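Side-chain contacts in large adhesion protein (Lap) involved in biofilm formation (Marinobacter hydrocarbonoclasticus, PDB 6XI3), which probably holds its adhesive end away from the cell in biofilm formation, through an extending region of calcium-binding, tandem Ig-like repeats: residues Val185-Leu190 and Gly215-Thr220; Val131-Asn136 and Thr140-Gly145; Ser348-Thr353 and Gly372-Thr377; Leu325-Asn330 and Thr334-Gly339. One frame throughout, in Å; residues are numbered along the deposited sequence.

Interaction 1. Residues Val185-Leu190 and Gly215-Thr220; sequences VDISSL and GTFDAT. With CA (calcium ion), chain D; EDO (1,2-ethanediol), chain L.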
loop_
_atom_site.group_PDB
_atom_site.type_symbol
_atom_site.label_atom_id
_atom_site.label_comp_id
_atom_site.label_asym_id
_atom_site.label_seq_id
_atom_site.Cartn_x
_atom_site.Cartn_y
_atom_site.Cartn_z
ATOM N N VAL A 185 -8.033 -17.059 10.219
ATOM C CA VAL A 185 -8.368 -15.748 10.855
ATOM C C VAL A 185 -8.693 -14.752 9.729
ATOM O O VAL A 185 -7.845 -14.608 8.815
ATOM C CB VAL A 185 -7.240 -15.198 11.743
ATOM C CG1 VAL A 185 -7.632 -13.859 12.333
ATOM C CG2 VAL A 185 -6.832 -16.162 12.843
ATOM N N ASP A 186 -9.840 -14.071 9.818
ATOM C CA ASP A 186 -10.359 -13.109 8.801
ATOM C C ASP A 186 -9.525 -11.821 8.839
ATOM O O ASP A 186 -9.543 -11.109 9.877
ATOM C CB ASP A 186 -11.847 -12.807 9.031
ATOM C CG ASP A 186 -12.487 -11.870 8.003
ATOM O OD1 ASP A 186 -11.811 -11.497 6.999
ATOM O OD2 ASP A 186 -13.661 -11.510 8.219
ATOM N N ILE A 187 -8.820 -11.501 7.751
ATOM C CA ILE A 187 -8.054 -10.223 7.654
ATOM C C ILE A 187 -8.567 -9.385 6.473
ATOM O O ILE A 187 -7.803 -8.503 5.989
ATOM C CB ILE A 187 -6.547 -10.488 7.560
ATOM C CG1 ILE A 187 -6.196 -11.426 6.402
ATOM C CG2 ILE A 187 -6.033 -11.003 8.885
ATOM C CD1 ILE A 187 -4.736 -11.408 6.041
ATOM N N SER A 188 -9.796 -9.646 6.028
ATOM C CA SER A 188 -10.503 -8.847 4.992
ATOM C C SER A 188 -10.583 -7.370 5.423
ATOM O O SER A 188 -10.583 -6.534 4.539
ATOM C CB SER A 188 -11.851 -9.434 4.637
ATOM O OG SER A 188 -12.740 -9.392 5.737
ATOM N N SER A 189 -10.523 -7.050 6.715
ATOM C CA SER A 189 -10.509 -5.647 7.199
ATOM C C SER A 189 -9.139 -4.989 6.975
ATOM O O SER A 189 -9.043 -3.773 7.175
ATOM C CB SER A 189 -10.907 -5.571 8.645
ATOM O OG SER A 189 -9.792 -5.829 9.494
ATOM N N LEU A 190 -8.102 -5.733 6.569
ATOM C CA LEU A 190 -6.756 -5.132 6.397
ATOM C C LEU A 190 -6.550 -4.759 4.928
ATOM O O LEU A 190 -7.224 -5.285 4.069
ATOM C CB LEU A 190 -5.674 -6.078 6.918
ATOM C CG LEU A 190 -5.826 -6.513 8.386
ATOM C CD1 LEU A 190 -4.705 -7.461 8.772
ATOM C CD2 LEU A 190 -5.850 -5.338 9.353
ATOM N N GLY A 215 4.691 -10.643 6.895
ATOM C CA GLY A 215 4.460 -11.246 5.580
ATOM C C GLY A 215 3.768 -10.254 4.693
ATOM O O GLY A 215 3.294 -9.216 5.200
ATOM N N THR A 216 3.589 -10.623 3.444
ATOM C CA THR A 216 2.943 -9.746 2.451
ATOM C C THR A 216 1.491 -10.163 2.248
ATOM O O THR A 216 1.215 -11.349 2.026
ATOM C CB THR A 216 3.663 -9.820 1.111
ATOM O OG1 THR A 216 5.029 -9.598 1.463
ATOM C CG2 THR A 216 3.137 -8.814 0.107
ATOM N N PHE A 217 0.624 -9.166 2.190
ATOM C CA PHE A 217 -0.811 -9.308 1.875
ATOM C C PHE A 217 -1.025 -8.639 0.519
ATOM O O PHE A 217 -0.648 -7.455 0.320
ATOM C CB PHE A 217 -1.624 -8.698 3.007
ATOM C CG PHE A 217 -3.100 -8.990 2.989
ATOM C CD1 PHE A 217 -3.581 -10.224 2.578
ATOM C CD2 PHE A 217 -4.008 -8.014 3.376
ATOM C CE1 PHE A 217 -4.946 -10.466 2.561
ATOM C CE2 PHE A 217 -5.375 -8.271 3.389
ATOM C CZ PHE A 217 -5.838 -9.507 2.985
ATOM N N ASP A 218 -1.592 -9.393 -0.407
ATOM C CA ASP A 218 -1.902 -8.908 -1.765
ATOM C C ASP A 218 -3.207 -9.570 -2.165
ATOM O O ASP A 218 -3.176 -10.442 -3.046
ATOM C CB ASP A 218 -0.750 -9.154 -2.736
ATOM C CG ASP A 218 -0.960 -8.426 -4.071
ATOM O OD1 ASP A 218 -2.028 -7.804 -4.250
ATOM O OD2 ASP A 218 -0.065 -8.496 -4.918
ATOM N N ALA A 219 -4.311 -9.141 -1.557
ATOM C CA ALA A 219 -5.677 -9.647 -1.840
ATOM C C ALA A 219 -6.370 -8.799 -2.928
ATOM O O ALA A 219 -7.329 -9.299 -3.567
ATOM C CB ALA A 219 -6.466 -9.705 -0.566
ATOM N N THR A 220 -5.920 -7.568 -3.158
ATOM C CA THR A 220 -6.597 -6.615 -4.089
ATOM C C THR A 220 -5.617 -6.263 -5.212
ATOM O O THR A 220 -4.464 -5.851 -4.931
ATOM C CB THR A 220 -7.179 -5.417 -3.326
ATOM O OG1 THR A 220 -7.914 -5.895 -2.192
ATOM C CG2 THR A 220 -8.116 -4.562 -4.159
HETATM CA CA CA D . -2.542 -5.482 -3.954
HETATM C C1 EDO L . -10.237 -3.937 2.039
HETATM O O1 EDO L . -9.575 -3.555 3.240
HETATM C C2 EDO L . -10.553 -5.390 1.887
HETATM O O2 EDO L . -11.894 -5.772 2.045
HETATM O O HOH W 1 -1.659 -5.018 -6.103
#
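Ile187 CD1 sits over one face of the Phe217 ring, 3.8 Å from its centroid and 17° off the ring normal, a CH-pi contact. Its closest carbon pair is Ile187 CD1 to Phe217 CE1 at 3.6 Å. The two side chains come from opposite directions. Chi1 of -168° turns Phe217 CG away from the backbone N and sends the ring across to the type I turn that runs from Ile187 to Leu190. At its edge, in the plane of the ring, lies Leu190 O, 3.6 Å from Phe217 CE2, and Leu190 CB adds a looser apolar touch.

The turn is held by Leu190 N bonding to Ile187 O at 2.8 Å, and an Asx turn overlaps its start: Asp186 OD1 accepts from both Ser188 OG and Ser188 N. Beyond the ring the chain goes straight into a calcium site, where Asp218 OD1 binds at 2.4 Å and Thr220 O at 2.2 Å, alongside Asp192, Asp246, Asn302 and a water.

The contact is buried at the calcium-bound end of a beta sandwich, where strand 180-186 runs out and strand 208-217 ends; Leu195 of strand 193-202 touches all three of Ile187, Leu190 and Phe217.

Interaction 2. Residues Val131-Asn136 and Thr140-Gly145; sequences VGTIDN and TVNLSG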
loop_
_atom_site.group_PDB
_atom_site.type_symbol
_atom_site.label_atom_id
_atom_site.label_comp_id
_atom_site.label_asym_id
_atom_site.label_seq_id
_atom_site.Cartn_x
_atom_site.Cartn_y
_atom_site.Cartn_z
ATOM N N VAL A 131 3.885 -17.208 10.840
ATOM C CA VAL A 131 2.804 -17.210 9.832
ATOM C C VAL A 131 2.934 -18.483 9.013
ATOM O O VAL A 131 3.968 -18.706 8.411
ATOM C CB VAL A 131 2.845 -15.963 8.947
ATOM C CG1 VAL A 131 1.812 -16.072 7.834
ATOM C CG2 VAL A 131 2.608 -14.734 9.783
ATOM N N GLY A 132 1.903 -19.310 9.013
ATOM C CA GLY A 132 1.884 -20.512 8.166
ATOM C C GLY A 132 1.579 -20.115 6.739
ATOM O O GLY A 132 2.304 -20.539 5.815
ATOM N N THR A 133 0.473 -19.409 6.550
ATOM C CA THR A 133 0.118 -18.857 5.224
ATOM C C THR A 133 -0.671 -17.576 5.416
ATOM O O THR A 133 -1.474 -17.490 6.364
ATOM C CB THR A 133 -0.755 -19.758 4.337
ATOM O OG1 THR A 133 -2.010 -19.975 4.964
ATOM C CG2 THR A 133 -0.159 -21.105 4.063
ATOM N N ILE A 134 -0.461 -16.654 4.494
ATOM C CA ILE A 134 -1.417 -15.568 4.205
ATOM C C ILE A 134 -2.115 -15.987 2.922
ATOM O O ILE A 134 -1.470 -16.000 1.868
ATOM C CB ILE A 134 -0.706 -14.211 4.100
ATOM C CG1 ILE A 134 -0.042 -13.834 5.424
ATOM C CG2 ILE A 134 -1.652 -13.118 3.618
ATOM C CD1 ILE A 134 1.072 -12.796 5.265
ATOM N N ASP A 135 -3.389 -16.311 3.039
ATOM C CA ASP A 135 -4.258 -16.709 1.916
ATOM C C ASP A 135 -4.861 -15.448 1.283
ATOM O O ASP A 135 -5.928 -15.025 1.733
ATOM C CB ASP A 135 -5.297 -17.717 2.391
ATOM C CG ASP A 135 -6.084 -18.355 1.259
ATOM O OD1 ASP A 135 -6.249 -17.714 0.181
ATOM O OD2 ASP A 135 -6.546 -19.481 1.473
ATOM N N ASN A 136 -4.239 -14.969 0.192
ATOM C CA ASN A 136 -4.639 -13.764 -0.560
ATOM C C ASN A 136 -6.021 -13.978 -1.154
ATOM O O ASN A 136 -6.756 -12.975 -1.239
ATOM C CB ASN A 136 -3.612 -13.351 -1.629
ATOM C CG ASN A 136 -2.329 -12.889 -0.991
ATOM O OD1 ASN A 136 -2.396 -12.175 -0.005
ATOM N ND2 ASN A 136 -1.170 -13.282 -1.514
ATOM N N THR A 140 -7.425 -14.628 4.579
ATOM C CA THR A 140 -7.284 -15.286 5.903
ATOM C C THR A 140 -5.814 -15.555 6.192
ATOM O O THR A 140 -4.993 -15.501 5.275
ATOM C CB THR A 140 -8.081 -16.591 5.987
ATOM O OG1 THR A 140 -7.541 -17.492 5.018
ATOM C CG2 THR A 140 -9.564 -16.416 5.744
ATOM N N VAL A 141 -5.492 -15.776 7.459
ATOM C CA VAL A 141 -4.116 -16.122 7.867
ATOM C C VAL A 141 -4.204 -17.331 8.802
ATOM O O VAL A 141 -5.167 -17.400 9.614
ATOM C CB VAL A 141 -3.394 -14.916 8.488
ATOM C CG1 VAL A 141 -4.174 -14.319 9.637
ATOM C CG2 VAL A 141 -2.001 -15.301 8.949
ATOM N N ASN A 142 -3.307 -18.289 8.583
ATOM C CA ASN A 142 -3.011 -19.395 9.528
ATOM C C ASN A 142 -1.739 -19.023 10.288
ATOM O O ASN A 142 -0.734 -18.652 9.621
ATOM C CB ASN A 142 -2.859 -20.733 8.797
ATOM C CG ASN A 142 -4.108 -21.147 8.050
ATOM O OD1 ASN A 142 -5.178 -20.544 8.213
ATOM N ND2 ASN A 142 -3.987 -22.177 7.223
ATOM N N LEU A 143 -1.800 -19.092 11.615
ATOM C CA LEU A 143 -0.716 -18.726 12.562
ATOM C C LEU A 143 -0.480 -19.949 13.430
ATOM O O LEU A 143 -1.456 -20.640 13.759
ATOM C CB LEU A 143 -1.152 -17.598 13.510
ATOM C CG LEU A 143 -1.531 -16.264 12.888
ATOM C CD1 LEU A 143 -2.092 -15.324 13.931
ATOM C CD2 LEU A 143 -0.344 -15.616 12.193
ATOM N N SER A 144 0.727 -20.117 13.923
ATOM C CA SER A 144 0.998 -21.137 14.951
ATOM C C SER A 144 2.157 -20.609 15.778
ATOM O O SER A 144 2.748 -19.618 15.365
ATOM C CB SER A 144 1.264 -22.485 14.346
ATOM O OG SER A 144 2.563 -22.531 13.794
ATOM N N GLY A 145 2.417 -21.228 16.922
ATOM C CA GLY A 145 3.569 -20.854 17.736
ATOM C C GLY A 145 3.810 -21.840 18.849
ATOM O O GLY A 145 3.092 -22.844 18.950
HETATM O O HOH W 2 -5.242 -19.025 5.798
#
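A beta hairpin with a classic bulge joins strands 126-135 and 140-148 at the edge of a three-stranded antiparallel sheet, one layer of an Ig-like sandwich. Gly132 and Thr133 both face Asn142, and Asn142 O takes a bond from Gly132 N at 2.8 Å together with a weak one from Thr133 N. The extra residue shifts the register by one; beyond it the pairing is regular, with Asn142 N on Thr133 O at 3.0 Å and the Asp135-Thr140 pair bonded in both directions.

Toward the sandwich interior, Val131, Ile134, Val141 and Leu143 share one face. Val131 meets two neighbours with separate branches: CG1 lies 4.0 Å from Val141 CG2, the side chains crossing at about a right angle, while CG2 lies 3.9 Å from Leu143 CD2. In Val141, with CG1 between the backbone N and the carbonyl carbon (chi1 55°), CG2 falls anti to the N and rests 3.4 Å from Thr133 O. Met160, Ile158 and Val197 of the facing sheet pack on this hydrophobic side.

Thr133, Asp135, Thr140 and Asn142 form the polar face. Thr133 lies beside Asn142, and Asp135 beside Thr140, each pair pointing the same way. The ends of two of these side chains are engaged outside the pairing: Asn142 OD1 accepts from Gly184 N on strand 180-186, and Asp135 OD1 from Ala138 N in the turn. A water spans this face, bonded to Thr140 OG1 at 2.9 Å and more weakly to Asn142 OD1 and Thr133 OG1.

Interaction 3. Residues Ser348-Thr353 and Gly372-Thr377; sequences SQVNVT and GSYSLT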
loop_
_atom_site.group_PDB
_atom_site.type_symbol
_atom_site.label_atom_id
_atom_site.label_comp_id
_atom_site.label_asym_id
_atom_site.label_seq_id
_atom_site.Cartn_x
_atom_site.Cartn_y
_atom_site.Cartn_z
ATOM N N SER A 348 3.363 22.856 -43.326
ATOM C CA SER A 348 2.217 22.256 -44.053
ATOM C C SER A 348 2.208 22.708 -45.518
ATOM O O SER A 348 2.669 23.816 -45.811
ATOM C CB SER A 348 0.916 22.588 -43.415
ATOM O OG SER A 348 0.912 22.178 -42.066
ATOM N N GLN A 349 1.665 21.871 -46.384
ATOM C CA GLN A 349 1.459 22.187 -47.814
ATOM C C GLN A 349 0.182 23.015 -47.955
ATOM O O GLN A 349 -0.760 22.765 -47.196
ATOM C CB GLN A 349 1.345 20.899 -48.619
ATOM C CG GLN A 349 2.589 20.042 -48.497
ATOM C CD GLN A 349 2.574 18.868 -49.446
ATOM O OE1 GLN A 349 3.613 18.273 -49.724
ATOM N NE2 GLN A 349 1.403 18.562 -49.974
ATOM N N VAL A 350 0.200 23.995 -48.856
ATOM C CA VAL A 350 -0.998 24.702 -49.341
ATOM C C VAL A 350 -1.197 24.254 -50.777
ATOM O O VAL A 350 -0.270 24.512 -51.558
ATOM C CB VAL A 350 -0.835 26.232 -49.336
ATOM C CG1 VAL A 350 -2.161 26.864 -49.721
ATOM C CG2 VAL A 350 -0.304 26.768 -48.008
ATOM N N ASN A 351 -2.349 23.682 -51.113
ATOM C CA ASN A 351 -2.674 23.322 -52.525
ATOM C C ASN A 351 -3.429 24.497 -53.156
ATOM O O ASN A 351 -4.414 24.993 -52.534
ATOM C CB ASN A 351 -3.443 21.990 -52.641
ATOM C CG ASN A 351 -2.613 20.777 -52.248
ATOM O OD1 ASN A 351 -2.535 20.422 -51.076
ATOM N ND2 ASN A 351 -1.971 20.128 -53.202
ATOM N N VAL A 352 -3.012 24.902 -54.365
ATOM C CA VAL A 352 -3.599 26.052 -55.107
ATOM C C VAL A 352 -4.059 25.563 -56.481
ATOM O O VAL A 352 -3.338 24.788 -57.105
ATOM C CB VAL A 352 -2.605 27.217 -55.215
ATOM C CG1 VAL A 352 -3.120 28.333 -56.106
ATOM C CG2 VAL A 352 -2.244 27.779 -53.847
ATOM N N THR A 353 -5.278 25.921 -56.873
ATOM C CA THR A 353 -5.806 25.736 -58.258
ATOM C C THR A 353 -6.141 27.112 -58.834
ATOM O O THR A 353 -6.639 27.985 -58.087
ATOM C CB THR A 353 -7.045 24.830 -58.274
ATOM O OG1 THR A 353 -7.980 25.545 -57.464
ATOM C CG2 THR A 353 -6.804 23.431 -57.733
ATOM N N GLY A 372 2.601 31.643 -40.618
ATOM C CA GLY A 372 1.306 31.216 -41.187
ATOM C C GLY A 372 1.097 31.708 -42.612
ATOM O O GLY A 372 0.146 31.245 -43.246
ATOM N N SER A 373 1.981 32.564 -43.125
ATOM C CA SER A 373 1.841 33.132 -44.492
ATOM C C SER A 373 2.437 32.178 -45.532
ATOM O O SER A 373 3.229 31.250 -45.206
ATOM C CB SER A 373 2.415 34.538 -44.612
ATOM O OG SER A 373 3.829 34.543 -44.436
ATOM N N TYR A 374 2.020 32.366 -46.770
ATOM C CA TYR A 374 2.503 31.561 -47.903
ATOM C C TYR A 374 2.452 32.469 -49.126
ATOM O O TYR A 374 1.714 33.450 -49.107
ATOM C CB TYR A 374 1.687 30.279 -48.112
ATOM C CG TYR A 374 0.255 30.458 -48.532
ATOM C CD1 TYR A 374 -0.740 30.647 -47.594
ATOM C CD2 TYR A 374 -0.095 30.485 -49.868
ATOM C CE1 TYR A 374 -2.059 30.847 -47.957
ATOM C CE2 TYR A 374 -1.400 30.700 -50.255
ATOM C CZ TYR A 374 -2.379 30.896 -49.297
ATOM O OH TYR A 374 -3.656 31.069 -49.673
ATOM N N SER A 375 3.240 32.156 -50.135
ATOM C CA SER A 375 3.125 32.871 -51.419
ATOM C C SER A 375 3.604 31.990 -52.558
ATOM O O SER A 375 4.346 31.058 -52.305
ATOM C CB SER A 375 3.835 34.194 -51.358
ATOM O OG SER A 375 5.201 34.025 -51.137
ATOM N N LEU A 376 3.145 32.307 -53.770
ATOM C CA LEU A 376 3.654 31.711 -55.021
ATOM C C LEU A 376 3.872 32.871 -55.985
ATOM O O LEU A 376 2.979 33.711 -56.109
ATOM C CB LEU A 376 2.673 30.667 -55.584
ATOM C CG LEU A 376 2.259 29.555 -54.615
ATOM C CD1 LEU A 376 1.031 29.953 -53.814
ATOM C CD2 LEU A 376 1.978 28.268 -55.339
ATOM N N THR A 377 5.017 32.907 -56.640
ATOM C CA THR A 377 5.383 34.018 -57.527
ATOM C C THR A 377 5.757 33.411 -58.875
ATOM O O THR A 377 6.295 32.300 -58.917
ATOM C CB THR A 377 6.424 34.895 -56.819
ATOM O OG1 THR A 377 7.524 34.046 -56.560
ATOM C CG2 THR A 377 5.951 35.453 -55.495
#
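Val350 lies over a face of the Tyr374 ring, the two side chains crossing at about a right angle in the hydrophobic interior of an Ig-like beta sandwich. Both methyls take part, spread along the ring. CG2 lies over the face near its root, 3.8 Å from Tyr374 CG, while CG1 is farther out, 4.0 Å from the ring centroid and 14° off the normal, which makes it the CH-pi partner. Tyr374 CG stands between the backbone N and the carbonyl carbon (chi1 66°), a placement that swings the ring off its own strand and across the valine.

Two residues along each strand, Val352 and Leu376 meet differently, sliding past each other in opposite directions with a single close approach, Val352 CG2 to Leu376 CD1 at 3.9 Å. No hydrogen bond joins the segments, as expected for strands 349-356 and 374-380 from different sheets: CA atoms of Val350 and Tyr374 are 7.8 Å apart. Ala393 of strand 387-396 touches Val352 and Tyr374, and Leu321 and Val323 of strand 320-329 also pack on the tyrosine. The phenol's polar end finds a partner too: Tyr374 OH is hydrogen-bonded to Thr322 O.

Interaction 4. Residues Leu325-Asn330 and Thr334-Gly339; sequences LDTVDN and TVDLSG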
loop_
_atom_site.group_PDB
_atom_site.type_symbol
_atom_site.label_atom_id
_atom_site.label_comp_id
_atom_site.label_asym_id
_atom_site.label_seq_id
_atom_site.Cartn_x
_atom_site.Cartn_y
_atom_site.Cartn_z
ATOM N N LEU A 325 -5.017 37.115 -55.020
ATOM C CA LEU A 325 -4.378 37.223 -56.345
ATOM C C LEU A 325 -3.746 38.614 -56.411
ATOM O O LEU A 325 -4.484 39.596 -56.607
ATOM C CB LEU A 325 -5.423 36.984 -57.427
ATOM C CG LEU A 325 -4.934 37.124 -58.860
ATOM C CD1 LEU A 325 -3.729 36.237 -59.133
ATOM C CD2 LEU A 325 -6.073 36.785 -59.816
ATOM N N ASP A 326 -2.429 38.656 -56.215
ATOM C CA ASP A 326 -1.631 39.902 -56.088
ATOM C C ASP A 326 -1.351 40.516 -57.463
ATOM O O ASP A 326 -1.495 41.722 -57.580
ATOM C CB ASP A 326 -0.353 39.630 -55.318
ATOM C CG ASP A 326 -0.658 39.164 -53.900
ATOM O OD1 ASP A 326 -1.719 39.553 -53.349
ATOM O OD2 ASP A 326 0.123 38.395 -53.392
ATOM N N THR A 327 -0.974 39.723 -58.459
ATOM C CA THR A 327 -0.559 40.231 -59.789
ATOM C C THR A 327 -0.952 39.218 -60.845
ATOM O O THR A 327 -0.727 38.026 -60.609
ATOM C CB THR A 327 0.968 40.395 -59.891
ATOM O OG1 THR A 327 1.416 41.090 -58.738
ATOM C CG2 THR A 327 1.444 41.127 -61.131
ATOM N N VAL A 328 -1.506 39.694 -61.953
ATOM C CA VAL A 328 -1.573 38.953 -63.235
ATOM C C VAL A 328 -0.625 39.698 -64.163
ATOM O O VAL A 328 -0.896 40.889 -64.408
ATOM C CB VAL A 328 -3.000 38.909 -63.795
ATOM C CG1 VAL A 328 -3.043 38.204 -65.138
ATOM C CG2 VAL A 328 -3.976 38.263 -62.810
ATOM N N ASP A 329 0.466 39.052 -64.582
ATOM C CA ASP A 329 1.383 39.623 -65.589
ATOM C C ASP A 329 0.907 39.112 -66.945
ATOM O O ASP A 329 1.262 37.980 -67.336
ATOM C CB ASP A 329 2.836 39.278 -65.260
ATOM C CG ASP A 329 3.817 39.990 -66.177
ATOM O OD1 ASP A 329 3.466 40.255 -67.364
ATOM O OD2 ASP A 329 4.932 40.236 -65.715
ATOM N N ASN A 330 0.136 39.924 -67.655
ATOM C CA ASN A 330 -0.448 39.529 -68.949
ATOM C C ASN A 330 0.620 39.366 -70.024
ATOM O O ASN A 330 0.351 38.557 -70.931
ATOM C CB ASN A 330 -1.558 40.463 -69.401
ATOM C CG ASN A 330 -2.804 40.260 -68.578
ATOM O OD1 ASN A 330 -3.352 39.162 -68.581
ATOM N ND2 ASN A 330 -3.211 41.288 -67.845
ATOM N N THR A 334 1.797 35.028 -66.221
ATOM C CA THR A 334 2.078 34.510 -64.857
ATOM C C THR A 334 1.174 35.203 -63.844
ATOM O O THR A 334 0.580 36.213 -64.210
ATOM C CB THR A 334 3.549 34.687 -64.458
ATOM O OG1 THR A 334 3.890 36.073 -64.494
ATOM C CG2 THR A 334 4.465 33.863 -65.334
ATOM N N VAL A 335 1.067 34.623 -62.645
ATOM C CA VAL A 335 0.349 35.228 -61.507
ATOM C C VAL A 335 1.238 35.151 -60.270
ATOM O O VAL A 335 2.091 34.258 -60.185
ATOM C CB VAL A 335 -1.035 34.609 -61.266
ATOM C CG1 VAL A 335 -1.927 34.785 -62.483
ATOM C CG2 VAL A 335 -0.967 33.150 -60.863
ATOM N N ASP A 336 1.105 36.139 -59.397
ATOM C CA ASP A 336 1.690 36.093 -58.040
ATOM C C ASP A 336 0.500 35.978 -57.091
ATOM O O ASP A 336 -0.460 36.756 -57.281
ATOM C CB ASP A 336 2.574 37.309 -57.739
ATOM C CG ASP A 336 3.750 37.519 -58.693
ATOM O OD1 ASP A 336 4.136 36.590 -59.419
ATOM O OD2 ASP A 336 4.279 38.623 -58.683
ATOM N N LEU A 337 0.568 35.029 -56.150
ATOM C CA LEU A 337 -0.484 34.710 -55.161
ATOM C C LEU A 337 0.150 34.846 -53.782
ATOM O O LEU A 337 1.334 34.630 -53.681
ATOM C CB LEU A 337 -0.956 33.263 -55.343
ATOM C CG LEU A 337 -1.440 32.886 -56.731
ATOM C CD1 LEU A 337 -1.731 31.410 -56.784
ATOM C CD2 LEU A 337 -2.682 33.682 -57.108
ATOM N N SER A 338 -0.621 35.189 -52.760
ATOM C CA SER A 338 -0.166 35.153 -51.354
ATOM C C SER A 338 -1.349 34.770 -50.468
ATOM O O SER A 338 -2.493 34.865 -50.948
ATOM C CB SER A 338 0.405 36.476 -50.936
ATOM O OG SER A 338 -0.510 37.500 -51.222
ATOM N N GLY A 339 -1.078 34.398 -49.216
ATOM C CA GLY A 339 -2.173 34.109 -48.284
ATOM C C GLY A 339 -1.709 34.112 -46.848
ATOM O O GLY A 339 -0.522 34.288 -46.605
#
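Leu325 CD1 fills the hollow between Val335 and Leu337 on the neighbouring strand, approaching Val335 CB to 3.8 Å and Leu337 CD2 to 3.4 Å. The second distance is tighter than usual carbon contact, so the two leucines are pressed together where they cross. CG of Leu325 lies opposite the backbone N (chi1 177°), and the end of the side chain leans toward its partners instead of rising straight from the sheet. Val328 stands next to Val335, the two pointing the same way, with Val328 CG2 4.0 Å from Val335 CG1. From the facing sheet, Ile354 touches Val335 and Val352 touches Leu337, closing over this apolar surface.

The other face is polar. Thr327 lies alongside Asp336, whose OD1 is taken by Gly378 N on the next strand, and Asp329 CB packs 3.5 Å from Thr334 OG1, while Asp329 OD1 turns back to Ala332 N in the hairpin turn. Asp326 forms the bump in the outline. It sits at the irregular step, its side chain directed across to the partner strand, where Ser338 OG donates to Asp326 OD2; the modelled separation is doubtfully short. Asp326 OD1 is held by Ser324 OG.

The backbone explains that protrusion. Asp326 N at 2.9 Å and Thr327 N at 3.2 Å both reach Asp336 O from the same face of its carbonyl plane, two donors on one acceptor. This is the classic beta bulge, set in an antiparallel hairpin at the edge of an Ig-like beta sandwich.

Interactions 2 and 4 are edge hairpins, the first partly buried and the second a surface contact, paired through backbone bonds, each with a classic bulge, an apolar inner face and a polar outer one; interaction 4 adds a serine-aspartate bond, doubtfully short as modelled, beside its bulge. Interactions 1 and 3 are buried contacts without cross-segment hydrogen bonds, each built on an aliphatic side chain over an aromatic face. Interaction 1 lies beside a calcium site, whereas interaction 3 lies within the sandwich interior. They form two local groups: 1 and 2 touch through Asn136 OD1 and Asp218 N, while 3 and 4 share a sheet through Leu376 O and Leu337 N.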